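Local coordinates for Wnt inhibitor of Dorsal protein (Drosophila melanogaster, PDB 4KRR) that is a secreted Wnt-family signalling protein that probably binds frizzled receptors, represented here by its N-terminal domain and linker, at residues A[32-43]-A[54-62]. Sequence-based numbering, arbitrary orientation.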
ATOM      1  N   TRP A  32       0.355  -8.596  19.257  1.00 52.67           N
ATOM      2  CA  TRP A  32       0.648  -7.258  18.785  1.00 53.56           C
ATOM      3  C   TRP A  32      -0.598  -6.775  18.060  1.00 42.14           C
ATOM      4  O   TRP A  32      -0.795  -7.068  16.881  1.00 48.56           O
ATOM      5  CB  TRP A  32       1.856  -7.257  17.850  1.00 56.98           C
ATOM      6  CG  TRP A  32       2.221  -5.889  17.390  1.00 57.39           C
ATOM      7  CD1 TRP A  32       2.909  -4.944  18.093  1.00 54.14           C
ATOM      8  CD2 TRP A  32       1.908  -5.299  16.124  1.00 50.33           C
ATOM      9  NE1 TRP A  32       3.047  -3.803  17.342  1.00 45.74           N
ATOM     10  CE2 TRP A  32       2.441  -3.995  16.129  1.00 47.21           C
ATOM     11  CE3 TRP A  32       1.232  -5.748  14.985  1.00 46.16           C
ATOM     12  CZ2 TRP A  32       2.318  -3.135  15.040  1.00 49.21           C
ATOM     13  CZ3 TRP A  32       1.111  -4.891  13.905  1.00 41.33           C
ATOM     14  CH2 TRP A  32       1.650  -3.601  13.940  1.00 38.21           C
ATOM     15  N   ASN A  33      -1.453  -6.056  18.780  1.00 45.50           N
ATOM     16  CA  ASN A  33      -2.725  -5.612  18.227  1.00 46.28           C
ATOM     17  C   ASN A  33      -2.628  -4.267  17.517  1.00 49.37           C
ATOM     18  O   ASN A  33      -3.594  -3.505  17.484  1.00 49.86           O
ATOM     19  CB  ASN A  33      -3.800  -5.563  19.315  1.00 52.40           C
ATOM     20  CG  ASN A  33      -3.438  -4.627  20.451  1.00 58.21           C
ATOM     21  OD1 ASN A  33      -2.272  -4.286  20.642  1.00 59.49           O
ATOM     22  ND2 ASN A  33      -4.441  -4.213  21.217  1.00 54.33           N
ATOM     23  N   CYS A  34      -1.457  -3.992  16.949  1.00 45.02           N
ATOM     24  CA  CYS A  34      -1.192  -2.730  16.262  1.00 40.02           C
ATOM     25  C   CYS A  34      -1.571  -1.507  17.103  1.00 43.25           C
ATOM     26  O   CYS A  34      -2.430  -0.722  16.701  1.00 48.63           O
ATOM     27  CB  CYS A  34      -1.932  -2.700  14.921  1.00 40.84           C
ATOM     28  SG  CYS A  34      -1.566  -1.276  13.868  1.00 46.02           S
ATOM     29  N   PRO A  35      -0.943  -1.347  18.283  1.00 48.06           N
ATOM     30  CA  PRO A  35      -1.269  -0.169  19.093  1.00 43.45           C
ATOM     31  C   PRO A  35      -0.867   1.110  18.367  1.00 41.72           C
ATOM     32  O   PRO A  35       0.198   1.152  17.752  1.00 45.77           O
ATOM     33  CB  PRO A  35      -0.418  -0.361  20.352  1.00 44.08           C
ATOM     34  CG  PRO A  35       0.702  -1.237  19.927  1.00 43.57           C
ATOM     35  CD  PRO A  35       0.124  -2.158  18.895  1.00 44.86           C
ATOM     36  N   SER A  36      -1.720   2.128  18.436  1.00 46.16           N
ATOM     37  CA  SER A  36      -1.511   3.372  17.697  1.00 53.47           C
ATOM     38  C   SER A  36      -0.147   4.007  17.965  1.00 52.59           C
ATOM     39  O   SER A  36       0.480   4.547  17.054  1.00 53.68           O
ATOM     40  CB  SER A  36      -2.633   4.368  18.001  1.00 42.98           C
ATOM     41  OG  SER A  36      -2.775   4.564  19.395  1.00 76.78           O
ATOM     42  N   GLN A  37       0.308   3.930  19.211  1.00 54.44           N
ATOM     43  CA  GLN A  37       1.593   4.504  19.594  1.00 51.40           C
ATOM     44  C   GLN A  37       2.735   3.857  18.820  1.00 51.09           C
ATOM     45  O   GLN A  37       3.591   4.547  18.265  1.00 46.26           O
ATOM     46  CB  GLN A  37       1.817   4.361  21.093  1.00 45.44           C
ATOM     47  N   ASP A  38       2.733   2.529  18.773  1.00 43.08           N
ATOM     48  CA  ASP A  38       3.785   1.792  18.085  1.00 45.23           C
ATOM     49  C   ASP A  38       3.685   1.930  16.569  1.00 45.07           C
ATOM     50  O   ASP A  38       4.700   1.968  15.876  1.00 37.06           O
ATOM     51  CB  ASP A  38       3.752   0.312  18.476  1.00 43.13           C
ATOM     52  CG  ASP A  38       4.947  -0.455  17.942  1.00 46.69           C
ATOM     53  OD1 ASP A  38       6.058   0.117  17.926  1.00 52.75           O
ATOM     54  OD2 ASP A  38       4.779  -1.624  17.536  1.00 51.35           O
ATOM     55  N   PHE A  39       2.459   1.994  16.057  1.00 41.49           N
ATOM     56  CA  PHE A  39       2.239   2.124  14.621  1.00 32.83           C
ATOM     57  C   PHE A  39       2.808   3.442  14.109  1.00 30.63           C
ATOM     58  O   PHE A  39       3.501   3.478  13.095  1.00 36.40           O
ATOM     59  CB  PHE A  39       0.745   2.036  14.291  1.00 37.48           C
ATOM     60  CG  PHE A  39       0.441   2.139  12.820  1.00 33.66           C
ATOM     61  CD1 PHE A  39       0.445   1.009  12.020  1.00 36.86           C
ATOM     62  CD2 PHE A  39       0.156   3.365  12.238  1.00 40.05           C
ATOM     63  CE1 PHE A  39       0.169   1.099  10.669  1.00 36.80           C
ATOM     64  CE2 PHE A  39      -0.117   3.461  10.887  1.00 35.38           C
ATOM     65  CZ  PHE A  39      -0.111   2.325  10.101  1.00 28.01           C
ATOM     66  N   VAL A  40       2.503   4.522  14.820  1.00 32.86           N
ATOM     67  CA  VAL A  40       2.982   5.849  14.452  1.00 42.22           C
ATOM     68  C   VAL A  40       4.503   5.943  14.566  1.00 37.99           C
ATOM     69  O   VAL A  40       5.164   6.499  13.691  1.00 44.14           O
ATOM     70  CB  VAL A  40       2.320   6.940  15.320  1.00 44.86           C
ATOM     71  CG1 VAL A  40       2.987   8.289  15.096  1.00 54.24           C
ATOM     72  CG2 VAL A  40       0.828   7.019  15.020  1.00 45.52           C
ATOM     73  N   GLN A  41       5.050   5.389  15.643  1.00 37.63           N
ATOM     74  CA  GLN A  41       6.490   5.435  15.882  1.00 39.31           C
ATOM     75  C   GLN A  41       7.261   4.626  14.839  1.00 36.98           C
ATOM     76  O   GLN A  41       8.354   5.014  14.425  1.00 42.69           O
ATOM     77  CB  GLN A  41       6.813   4.956  17.301  1.00 36.59           C
ATOM     78  CG  GLN A  41       8.289   4.712  17.581  1.00 37.06           C
ATOM     79  CD  GLN A  41       9.127   5.979  17.537  1.00 51.83           C
ATOM     80  OE1 GLN A  41      10.336   5.922  17.304  1.00 54.43           O
ATOM     81  NE2 GLN A  41       8.495   7.126  17.774  1.00 40.70           N
ATOM     82  N   LYS A  42       6.682   3.507  14.411  1.00 33.43           N
ATOM     83  CA  LYS A  42       7.260   2.706  13.337  1.00 30.11           C
ATOM     84  C   LYS A  42       7.286   3.479  12.020  1.00 45.03           C
ATOM     85  O   LYS A  42       8.153   3.254  11.181  1.00 42.96           O
ATOM     86  CB  LYS A  42       6.490   1.394  13.151  1.00 37.40           C
ATOM     87  CG  LYS A  42       6.837   0.303  14.156  1.00 47.89           C
ATOM     88  CD  LYS A  42       6.169  -1.017  13.780  1.00 49.13           C
ATOM     89  CE  LYS A  42       6.426  -2.100  14.819  1.00 40.63           C
ATOM     90  NZ  LYS A  42       7.878  -2.370  15.003  1.00 56.53           N
ATOM     91  N   ASN A  43       6.331   4.384  11.837  1.00 43.19           N
ATOM     92  CA  ASN A  43       6.288   5.192  10.623  1.00 43.06           C
ATOM     93  C   ASN A  43       7.159   6.441  10.710  1.00 36.51           C
ATOM     94  O   ASN A  43       7.644   6.940   9.693  1.00 43.18           O
ATOM     95  CB  ASN A  43       4.846   5.561  10.263  1.00 42.83           C
ATOM     96  CG  ASN A  43       4.171   4.501   9.413  1.00 48.95           C
ATOM     97  OD1 ASN A  43       4.741   4.021   8.433  1.00 45.94           O
ATOM     98  ND2 ASN A  43       2.953   4.124   9.788  1.00 42.38           N
ATOM     99  N   GLU A  54       6.686  -7.519  11.790  1.00 26.23           N
ATOM    100  CA  GLU A  54       5.744  -6.435  12.052  1.00 29.09           C
ATOM    101  C   GLU A  54       6.200  -5.110  11.442  1.00 35.39           C
ATOM    102  O   GLU A  54       5.370  -4.318  10.995  1.00 34.29           O
ATOM    103  CB  GLU A  54       5.466  -6.283  13.551  1.00 39.25           C
ATOM    104  CG  GLU A  54       4.676  -7.443  14.150  1.00 45.42           C
ATOM    105  CD  GLU A  54       5.508  -8.702  14.267  1.00 47.59           C
ATOM    106  OE1 GLU A  54       6.657  -8.598  14.745  1.00 47.40           O
ATOM    107  OE2 GLU A  54       5.028  -9.785  13.867  1.00 34.89           O
ATOM    108  N   ASP A  55       7.512  -4.871  11.431  1.00 39.12           N
ATOM    109  CA  ASP A  55       8.076  -3.692  10.772  1.00 32.16           C
ATOM    110  C   ASP A  55       7.705  -3.716   9.297  1.00 35.03           C
ATOM    111  O   ASP A  55       7.321  -2.700   8.715  1.00 37.89           O
ATOM    112  CB  ASP A  55       9.604  -3.674  10.892  1.00 26.26           C
ATOM    113  CG  ASP A  55      10.081  -3.449  12.312  1.00 37.15           C
ATOM    114  OD1 ASP A  55       9.537  -2.556  12.996  1.00 38.30           O
ATOM    115  OD2 ASP A  55      11.010  -4.169  12.740  1.00 36.88           O
ATOM    116  N   VAL A  56       7.832  -4.897   8.704  1.00 31.35           N
ATOM    117  CA  VAL A  56       7.522  -5.113   7.299  1.00 26.91           C
ATOM    118  C   VAL A  56       6.049  -4.846   6.984  1.00 32.45           C
ATOM    119  O   VAL A  56       5.735  -4.184   5.995  1.00 35.96           O
ATOM    120  CB  VAL A  56       7.907  -6.544   6.877  1.00 38.25           C
ATOM    121  CG1 VAL A  56       7.363  -6.874   5.496  1.00 33.63           C
ATOM    122  CG2 VAL A  56       9.420  -6.702   6.918  1.00 46.16           C
ATOM    123  N   TYR A  57       5.150  -5.346   7.825  1.00 37.23           N
ATOM    124  CA  TYR A  57       3.724  -5.127   7.600  1.00 33.90           C
ATOM    125  C   TYR A  57       3.360  -3.646   7.664  1.00 39.29           C
ATOM    126  O   TYR A  57       2.667  -3.134   6.786  1.00 38.71           O
ATOM    127  CB  TYR A  57       2.859  -5.905   8.596  1.00 40.30           C
ATOM    128  CG  TYR A  57       1.404  -5.494   8.525  1.00 39.98           C
ATOM    129  CD1 TYR A  57       0.559  -6.025   7.557  1.00 35.61           C
ATOM    130  CD2 TYR A  57       0.882  -4.552   9.405  1.00 36.83           C
ATOM    131  CE1 TYR A  57      -0.768  -5.641   7.478  1.00 32.28           C
ATOM    132  CE2 TYR A  57      -0.439  -4.159   9.329  1.00 40.42           C
ATOM    133  CZ  TYR A  57      -1.259  -4.708   8.366  1.00 40.57           C
ATOM    134  OH  TYR A  57      -2.574  -4.316   8.296  1.00 41.86           O
ATOM    135  N   VAL A  58       3.819  -2.973   8.715  1.00 32.36           N
ATOM    136  CA  VAL A  58       3.487  -1.570   8.935  1.00 30.33           C
ATOM    137  C   VAL A  58       3.932  -0.690   7.772  1.00 40.29           C
ATOM    138  O   VAL A  58       3.170   0.151   7.293  1.00 33.04           O
ATOM    139  CB  VAL A  58       4.083  -1.049  10.259  1.00 34.23           C
ATOM    140  CG1 VAL A  58       3.870   0.450  10.389  1.00 31.64           C
ATOM    141  CG2 VAL A  58       3.455  -1.781  11.436  1.00 33.58           C
ATOM    142  N   ALA A  59       5.161  -0.901   7.312  1.00 29.74           N
ATOM    143  CA  ALA A  59       5.683  -0.162   6.169  1.00 29.03           C
ATOM    144  C   ALA A  59       4.899  -0.491   4.900  1.00 28.37           C
ATOM    145  O   ALA A  59       4.625   0.392   4.086  1.00 32.79           O
ATOM    146  CB  ALA A  59       7.166  -0.463   5.974  1.00 35.90           C
ATOM    147  N   ALA A  60       4.546  -1.764   4.740  1.00 28.66           N
ATOM    148  CA  ALA A  60       3.784  -2.218   3.577  1.00 35.28           C
ATOM    149  C   ALA A  60       2.380  -1.625   3.540  1.00 36.79           C
ATOM    150  O   ALA A  60       1.960  -1.079   2.518  1.00 36.58           O
ATOM    151  CB  ALA A  60       3.715  -3.740   3.545  1.00 28.67           C
ATOM    152  N   ILE A  61       1.654  -1.733   4.650  1.00 35.09           N
ATOM    153  CA  ILE A  61       0.283  -1.230   4.705  1.00 31.08           C
ATOM    154  C   ILE A  61       0.252   0.298   4.605  1.00 34.26           C
ATOM    155  O   ILE A  61      -0.696   0.874   4.071  1.00 39.47           O
ATOM    156  CB  ILE A  61      -0.481  -1.722   5.969  1.00 35.64           C
ATOM    157  CG1 ILE A  61      -1.984  -1.448   5.845  1.00 31.29           C
ATOM    158  CG2 ILE A  61       0.073  -1.089   7.238  1.00 34.92           C
ATOM    159  CD1 ILE A  61      -2.725  -2.430   4.949  1.00 36.54           C
ATOM    160  N   SER A  62       1.302   0.949   5.098  1.00 36.53           N
ATOM    161  CA  SER A  62       1.385   2.405   5.050  1.00 34.51           C
ATOM    162  C   SER A  62       1.669   2.891   3.633  1.00 38.72           C
ATOM    163  O   SER A  62       1.013   3.810   3.144  1.00 40.38           O
ATOM    164  CB  SER A  62       2.450   2.922   6.020  1.00 37.94           C
ATOM    165  OG  SER A  62       2.155   2.519   7.346  1.00 40.35           O
TER
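Val58 stands between four side chains of the facing segment and shows how one branched residue can centre a helix crossing. Its CG1, anti to the backbone N (chi1 173°), meets the ring of Phe39 at CE1, 3.8 Å away, and also nears the amide of Asn43. CG2 turns the other way, lying 3.6 Å from Trp32 CH2 and against CD of Lys42, whose chain runs across the valine at about a right angle. Beyond this aliphatic stretch the lysine bends at its last torsion (chi4 -59°), and NZ forms a 2.6 Å salt bridge with Asp55 OD1, coming from above the carboxylate plane. With an alanine here instead of Lys42, the Asp55 carboxylate would probably lose this charged mate and Val58 CG2 its methylene packing, keeping Trp32 as a neighbour. The crossing belongs to the helical N-terminal domain of the Wnt fold, where segments 36-43 and 54-62, parts of helices 36-44 and 53-75, have axes 76° apart, just after Cys34, whose disulfide to Cys23 ties this turn to helix 8-26. Trp32, in the loop leading into helix 36-44, is fixed from several directions: CG of Glu54 sits over one face as a CH-pi contact, Cys34 N lies over the centre of the opposite face, with Pro35 CD nearer its rim, and NE1 donates within the ring plane to Asp38 OD2. The Glu54 carboxylate turns elsewhere, to the hydroxyls of Tyr203, Ser200 and Tyr169. Asn43 ND2 donates to Ser62 OG (3.0 Å), nearly in its amide plane, while that hydroxyl donates to Val58 O, joining Ser62 N from the opposite face of the carbonyl plane.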